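Long-range contact in leucyl-tRNA synthetase subunit alpha (Aquifex aeolicus, PDB 3O0A), which probably clears wrongly charged tRNA(Leu) through this hydrolytic CP1 editing domain, within an enzyme that joins leucine to its tRNA: residues A[4-9]-A[209-214]. Sequence-based numbering, arbitrary orientation.
Sequences EGALIR and GLGEKK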
loop_
_atom_site.group_PDB
_atom_site.type_symbol
_atom_site.label_atom_id
_atom_site.label_comp_id
_atom_site.label_asym_id
_atom_site.label_seq_id
_atom_site.Cartn_x
_atom_site.Cartn_y
_atom_site.Cartn_z
ATOM N N GLU A 4 16.679 -8.295 0.672
ATOM C CA GLU A 4 16.916 -7.248 -0.360
ATOM C C GLU A 4 15.580 -6.691 -0.839
ATOM O O GLU A 4 14.636 -7.436 -1.118
ATOM C CB GLU A 4 17.736 -7.811 -1.533
ATOM C CG GLU A 4 17.962 -6.843 -2.704
ATOM C CD GLU A 4 18.893 -5.690 -2.367
ATOM O OE1 GLU A 4 20.117 -5.921 -2.298
ATOM O OE2 GLU A 4 18.401 -4.550 -2.187
ATOM N N GLY A 5 15.511 -5.371 -0.902
ATOM C CA GLY A 5 14.320 -4.675 -1.360
ATOM C C GLY A 5 14.470 -3.194 -1.097
ATOM O O GLY A 5 15.592 -2.664 -1.059
ATOM N N ALA A 6 13.340 -2.523 -0.918
ATOM C CA ALA A 6 13.341 -1.089 -0.709
ATOM C C ALA A 6 12.300 -0.714 0.325
ATOM O O ALA A 6 11.243 -1.332 0.399
ATOM C CB ALA A 6 13.048 -0.368 -2.013
ATOM N N LEU A 7 12.609 0.301 1.119
ATOM C CA LEU A 7 11.565 0.993 1.867
ATOM C C LEU A 7 11.068 2.098 0.945
ATOM O O LEU A 7 11.877 2.798 0.336
ATOM C CB LEU A 7 12.125 1.590 3.159
ATOM C CG LEU A 7 12.464 0.613 4.289
ATOM C CD1 LEU A 7 13.378 1.285 5.299
ATOM C CD2 LEU A 7 11.194 0.110 4.965
ATOM N N ILE A 8 9.754 2.242 0.828
ATOM C CA ILE A 8 9.168 3.294 0.003
ATOM C C ILE A 8 8.209 4.097 0.871
ATOM O O ILE A 8 7.387 3.518 1.592
ATOM C CB ILE A 8 8.455 2.733 -1.232
ATOM C CG1 ILE A 8 9.461 1.954 -2.095
ATOM C CG2 ILE A 8 7.798 3.885 -2.051
ATOM C CD1 ILE A 8 8.887 1.321 -3.357
ATOM N N ARG A 9 8.355 5.418 0.818
ATOM C CA ARG A 9 7.566 6.319 1.654
ATOM C C ARG A 9 6.310 6.779 0.918
ATOM O O ARG A 9 6.327 7.771 0.192
ATOM C CB ARG A 9 8.407 7.519 2.134
ATOM C CG ARG A 9 9.703 7.113 2.835
ATOM C CD ARG A 9 10.193 8.184 3.788
ATOM N NE ARG A 9 9.242 8.432 4.883
ATOM C CZ ARG A 9 9.456 8.171 6.174
ATOM N NH1 ARG A 9 10.589 7.609 6.582
ATOM N NH2 ARG A 9 8.519 8.467 7.074
ATOM N N GLY A 209 14.525 11.308 -1.250
ATOM C CA GLY A 209 14.200 11.132 0.163
ATOM C C GLY A 209 12.895 10.399 0.436
ATOM O O GLY A 209 12.318 10.535 1.523
ATOM N N LEU A 210 12.429 9.625 -0.546
ATOM C CA LEU A 210 11.150 8.908 -0.445
ATOM C C LEU A 210 11.296 7.382 -0.546
ATOM O O LEU A 210 10.318 6.647 -0.792
ATOM C CB LEU A 210 10.165 9.423 -1.501
ATOM C CG LEU A 210 9.688 10.868 -1.324
ATOM C CD1 LEU A 210 9.003 11.364 -2.598
ATOM C CD2 LEU A 210 8.752 11.015 -0.124
ATOM N N GLY A 211 12.521 6.917 -0.348
ATOM C CA GLY A 211 12.814 5.493 -0.342
ATOM C C GLY A 211 14.235 5.220 0.109
ATOM O O GLY A 211 15.061 6.134 0.201
ATOM N N GLU A 212 14.515 3.960 0.414
ATOM C CA GLU A 212 15.901 3.531 0.616
ATOM C C GLU A 212 16.099 2.043 0.343
ATOM O O GLU A 212 15.188 1.252 0.537
ATOM C CB GLU A 212 16.426 3.926 2.001
ATOM C CG GLU A 212 15.676 3.389 3.206
ATOM C CD GLU A 212 16.266 3.899 4.522
ATOM O OE1 GLU A 212 17.506 3.844 4.691
ATOM O OE2 GLU A 212 15.492 4.362 5.390
ATOM N N LYS A 213 17.289 1.683 -0.134
ATOM C CA LYS A 213 17.661 0.281 -0.319
ATOM C C LYS A 213 17.621 -0.411 1.035
ATOM O O LYS A 213 18.163 0.113 2.005
ATOM C CB LYS A 213 19.074 0.165 -0.914
ATOM C CG LYS A 213 19.218 0.752 -2.306
ATOM C CD LYS A 213 20.564 0.421 -2.970
ATOM C CE LYS A 213 20.516 0.796 -4.456
ATOM N NZ LYS A 213 21.862 0.852 -5.118
ATOM N N LYS A 214 16.975 -1.574 1.103
ATOM C CA LYS A 214 16.851 -2.325 2.359
ATOM C C LYS A 214 16.831 -3.842 2.137
ATOM O O LYS A 214 15.954 -4.395 1.473
ATOM C CB LYS A 214 15.618 -1.872 3.156
ATOM C CG LYS A 214 15.308 -2.708 4.409
ATOM C CD LYS A 214 16.397 -2.581 5.471
ATOM C CE LYS A 214 16.023 -3.338 6.741
ATOM N NZ LYS A 214 17.124 -3.288 7.748
#
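Gly5 pairs with Lys214, the last modelled residue: Gly5 O accepts a nearly straight hydrogen bond from Lys214 N (2.8 Å, 171°), the donor standing well above the carbonyl plane. At Ala6, a non-hydrogen-bonded partner of Lys213, the CA makes a CA-H...O contact with Glu212 O (3.2 Å), while the methyl faces Thr202. Leu7 and Glu212 form the hydrogen-bonded pair, Leu7 N to Glu212 O at 2.8 Å and Glu212 N to Leu7 O at 2.9 Å. Their side chains run alongside each other, Leu7 CD1 lying 3.8 Å from Glu212 CG, and Lys214 CB flanks Leu7 CG. The arrangement illustrates how both ends of the modelled domain, itself an insertion in the synthetase, can be paired as antiparallel strands: 6-13 is the central strand of a three-stranded sheet, between 37-44 and 211-213. Ile8 sits opposite Gly211, its side chain on the same face as Ala6, packed against Leu205. Helix 194-207 ends in a Schellman motif at Gly209, and Arg9 N donates a hydrogen bond to Leu210 O (2.8 Å). With CG anti to its carbonyl carbon (chi1 -54°), Arg9 lays CB and CG against the Leu210 carbonyl, Arg9 CG 3.7 Å from Leu210 O, before the guanidinium leaves for a salt bridge with Asp41.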